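Local coordinates for protein dioxygenase (Pseudomonas brassicacearum, PDB 5V2D) that probably uses an iron centre and molecular oxygen to split the central double bond of lignin-derived stilbenes, at residues L152-A162 and W174-F185. Residues are numbered along the deposited sequence; the frame is centred on the assembly and turned at random.
Sequences LALKEDALPWA and WTFDGQIKSATF
Leu-152 and Ala-162, neighbours on adjacent strands, hold the indole of Trp-174. The CD2 methyl of Leu-152 sits over one face of the five-membered ring, 4.0 Å from its centroid in a CH-pi contact, while Ala-162 CB packs tightly against Trp-174 CE3 at 3.4 Å. CG of Trp-174 lies anti to its N (chi1 -161°), which lays the indole against this pair. Trp-174 N gives Pro-160 O a nearly straight hydrogen bond of 2.8 Å. Replacing the indole with an alanine is likely to open a gap beside Leu-152 and Ala-162 and to strip the Phe-176 face of the Trp-174 edge over its centre. Trp-174 O is buried without a polar partner among CB and both methyls of Leu-159, whose CD2 meets Ile-180 CG2 at 3.9 Å. Pro-160 CG touches Phe-176 CE1, which lies 3.7 Å above one face of the Phe-185 ring, displaced toward its rim. At the edge of that ring, Leu-154 CD2 comes within 3.7 Å of Phe-185 CD2. The hydrogen bond from Phe-185 N to Ala-158 O is weak, but Glu-156 CA directs its hydrogen almost straight at Phe-185 O, 3.3 Å away. From the type I turn Lys-155 to Ala-158, the Glu-156 carboxylate hydrogen-bonds to Tyr-203 and to the iron ligand His-239, a second-shell position. The contact joins the 150-154/161-163 hairpin to the loop following strand 170-173, with strands 198-203 and 212-218 packing against Phe-176 and Phe-185, as between successive beta-propeller blades.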
# COMPACT_ATOMS: atom_id res chain seq x y z
N LEU A 152 -4.66 11.76 -6.03
CA LEU A 152 -4.72 10.57 -6.90
C LEU A 152 -5.00 9.36 -6.04
O LEU A 152 -4.33 9.16 -5.01
CB LEU A 152 -3.42 10.35 -7.59
CG LEU A 152 -3.07 11.47 -8.60
CD1 LEU A 152 -1.72 11.10 -9.21
CD2 LEU A 152 -4.16 11.71 -9.62
N ALA A 153 -6.02 8.63 -6.38
CA ALA A 153 -6.33 7.32 -5.81
C ALA A 153 -5.88 6.30 -6.83
O ALA A 153 -6.28 6.31 -8.01
CB ALA A 153 -7.83 7.17 -5.55
N LEU A 154 -4.98 5.43 -6.40
CA LEU A 154 -4.21 4.60 -7.30
C LEU A 154 -4.46 3.09 -7.06
O LEU A 154 -4.58 2.62 -5.93
CB LEU A 154 -2.76 4.87 -7.13
CG LEU A 154 -2.35 6.34 -7.27
CD1 LEU A 154 -1.65 6.79 -5.97
CD2 LEU A 154 -1.38 6.47 -8.44
N LYS A 155 -4.37 2.36 -8.16
CA LYS A 155 -4.29 0.95 -8.11
C LYS A 155 -3.59 0.46 -9.39
O LYS A 155 -3.85 0.93 -10.44
CB LYS A 155 -5.69 0.51 -8.07
CG LYS A 155 -6.03 -0.84 -8.42
CD LYS A 155 -5.75 -1.78 -7.49
CE LYS A 155 -6.81 -2.89 -7.63
NZ LYS A 155 -6.33 -3.81 -6.51
N GLU A 156 -2.72 -0.50 -9.21
CA GLU A 156 -1.68 -0.82 -10.18
C GLU A 156 -2.15 -1.52 -11.45
O GLU A 156 -1.33 -1.83 -12.32
CB GLU A 156 -0.57 -1.67 -9.53
CG GLU A 156 -1.02 -3.11 -9.17
CD GLU A 156 -0.10 -3.71 -8.08
OE1 GLU A 156 0.08 -3.05 -7.03
OE2 GLU A 156 0.46 -4.82 -8.28
N ASP A 157 -3.44 -1.76 -11.57
CA ASP A 157 -4.05 -2.36 -12.79
C ASP A 157 -4.57 -1.33 -13.76
O ASP A 157 -5.11 -1.68 -14.78
CB ASP A 157 -5.17 -3.34 -12.45
CG ASP A 157 -6.35 -2.71 -11.76
OD1 ASP A 157 -6.25 -1.52 -11.31
OD2 ASP A 157 -7.42 -3.43 -11.63
N ALA A 158 -4.42 -0.03 -13.46
CA ALA A 158 -5.01 1.00 -14.29
C ALA A 158 -4.42 2.37 -13.97
O ALA A 158 -3.62 2.49 -13.02
CB ALA A 158 -6.53 1.01 -14.10
N LEU A 159 -4.83 3.36 -14.74
CA LEU A 159 -4.50 4.73 -14.43
C LEU A 159 -5.25 5.14 -13.16
O LEU A 159 -6.28 4.53 -12.81
CB LEU A 159 -4.98 5.62 -15.60
CG LEU A 159 -4.14 5.54 -16.90
CD1 LEU A 159 -4.88 6.31 -17.98
CD2 LEU A 159 -2.81 6.16 -16.68
N PRO A 160 -4.76 6.14 -12.46
CA PRO A 160 -5.36 6.56 -11.21
C PRO A 160 -6.58 7.38 -11.43
O PRO A 160 -6.85 7.78 -12.57
CB PRO A 160 -4.26 7.41 -10.56
CG PRO A 160 -3.34 7.81 -11.65
CD PRO A 160 -3.51 6.88 -12.78
N TRP A 161 -7.34 7.60 -10.36
CA TRP A 161 -8.55 8.39 -10.35
C TRP A 161 -8.31 9.65 -9.48
O TRP A 161 -7.74 9.58 -8.39
CB TRP A 161 -9.74 7.56 -9.81
CG TRP A 161 -10.23 6.68 -10.87
CD1 TRP A 161 -9.58 5.63 -11.42
CD2 TRP A 161 -11.42 6.87 -11.63
NE1 TRP A 161 -10.31 5.14 -12.47
CE2 TRP A 161 -11.44 5.89 -12.62
CE3 TRP A 161 -12.48 7.76 -11.56
CZ2 TRP A 161 -12.50 5.76 -13.52
CZ3 TRP A 161 -13.53 7.64 -12.44
CH2 TRP A 161 -13.53 6.68 -13.42
N ALA A 162 -8.66 10.81 -10.04
CA ALA A 162 -8.47 12.05 -9.30
C ALA A 162 -9.67 12.39 -8.47
O ALA A 162 -10.82 12.14 -8.87
CB ALA A 162 -8.12 13.17 -10.27
N TRP A 174 -7.53 9.99 -14.22
CA TRP A 174 -6.45 10.95 -14.48
C TRP A 174 -5.48 10.38 -15.49
O TRP A 174 -4.79 9.41 -15.24
CB TRP A 174 -5.70 11.29 -13.17
CG TRP A 174 -4.91 12.52 -13.20
CD1 TRP A 174 -3.58 12.61 -13.27
CD2 TRP A 174 -5.39 13.85 -13.16
NE1 TRP A 174 -3.16 13.92 -13.23
CE2 TRP A 174 -4.25 14.71 -13.19
CE3 TRP A 174 -6.66 14.42 -13.10
CZ2 TRP A 174 -4.34 16.10 -13.16
CZ3 TRP A 174 -6.77 15.81 -13.08
CH2 TRP A 174 -5.61 16.63 -13.07
N THR A 175 -5.39 11.04 -16.63
CA THR A 175 -4.50 10.55 -17.75
C THR A 175 -3.18 11.30 -17.81
O THR A 175 -2.36 11.02 -18.64
CB THR A 175 -5.22 10.78 -19.13
OG1 THR A 175 -5.36 12.18 -19.29
CG2 THR A 175 -6.61 10.17 -19.16
N PHE A 176 -2.94 12.21 -16.89
CA PHE A 176 -1.76 13.11 -16.86
C PHE A 176 -1.71 13.88 -18.20
O PHE A 176 -0.70 13.80 -18.91
CB PHE A 176 -0.45 12.37 -16.57
CG PHE A 176 -0.45 11.64 -15.25
CD1 PHE A 176 -0.99 10.36 -15.13
CD2 PHE A 176 0.09 12.25 -14.15
CE1 PHE A 176 -0.96 9.69 -13.91
CE2 PHE A 176 0.09 11.62 -12.90
CZ PHE A 176 -0.40 10.30 -12.80
N ASP A 177 -2.79 14.55 -18.50
CA ASP A 177 -2.94 15.32 -19.77
C ASP A 177 -2.59 14.52 -21.02
O ASP A 177 -1.93 15.03 -21.90
CB ASP A 177 -2.07 16.60 -19.67
CG ASP A 177 -2.51 17.51 -18.53
OD1 ASP A 177 -1.74 17.84 -17.56
OD2 ASP A 177 -3.69 17.88 -18.56
N GLY A 178 -2.99 13.24 -21.05
CA GLY A 178 -2.70 12.34 -22.14
C GLY A 178 -1.29 11.88 -22.30
O GLY A 178 -1.02 11.21 -23.26
N GLN A 179 -0.38 12.15 -21.37
CA GLN A 179 1.03 11.81 -21.57
C GLN A 179 1.43 10.39 -21.26
O GLN A 179 2.50 9.95 -21.68
CB GLN A 179 1.94 12.76 -20.79
CG GLN A 179 1.82 14.23 -21.14
CD GLN A 179 2.45 15.15 -20.12
OE1 GLN A 179 3.58 15.63 -20.29
NE2 GLN A 179 1.74 15.36 -19.00
N ILE A 180 0.61 9.68 -20.49
CA ILE A 180 1.01 8.34 -19.97
C ILE A 180 0.35 7.34 -20.90
O ILE A 180 -0.83 7.33 -20.98
CB ILE A 180 0.55 8.12 -18.50
CG1 ILE A 180 1.27 9.08 -17.59
CG2 ILE A 180 0.76 6.68 -18.09
CD1 ILE A 180 2.74 8.88 -17.42
N LYS A 181 1.13 6.52 -21.58
CA LYS A 181 0.59 5.64 -22.58
C LYS A 181 0.63 4.19 -22.14
O LYS A 181 0.33 3.34 -22.94
CB LYS A 181 1.42 5.75 -23.90
CG LYS A 181 1.56 7.13 -24.49
CD LYS A 181 0.24 7.79 -24.71
CE LYS A 181 0.37 9.04 -25.57
NZ LYS A 181 -1.02 9.61 -25.73
N SER A 182 1.03 3.87 -20.93
CA SER A 182 0.99 2.50 -20.46
C SER A 182 -0.44 2.16 -20.14
O SER A 182 -1.26 3.00 -19.90
CB SER A 182 1.83 2.30 -19.19
OG SER A 182 1.62 3.38 -18.33
N ALA A 183 -0.70 0.87 -20.10
CA ALA A 183 -2.03 0.37 -19.73
C ALA A 183 -2.29 0.51 -18.25
O ALA A 183 -3.44 0.52 -17.86
CB ALA A 183 -2.18 -1.12 -20.14
N THR A 184 -1.25 0.62 -17.43
CA THR A 184 -1.38 0.67 -15.95
C THR A 184 -0.51 1.77 -15.37
O THR A 184 0.32 2.34 -16.09
CB THR A 184 -0.92 -0.66 -15.34
OG1 THR A 184 0.48 -0.81 -15.58
CG2 THR A 184 -1.67 -1.85 -15.98
N PHE A 185 -0.67 2.04 -14.08
CA PHE A 185 0.18 2.99 -13.36
C PHE A 185 0.31 2.51 -11.94
O PHE A 185 -0.69 2.11 -11.35
CB PHE A 185 -0.50 4.33 -13.46
CG PHE A 185 0.35 5.49 -13.04
CD1 PHE A 185 1.14 6.17 -13.97
CD2 PHE A 185 0.33 5.95 -11.72
CE1 PHE A 185 1.87 7.27 -13.58
CE2 PHE A 185 1.06 7.04 -11.35
CZ PHE A 185 1.84 7.72 -12.30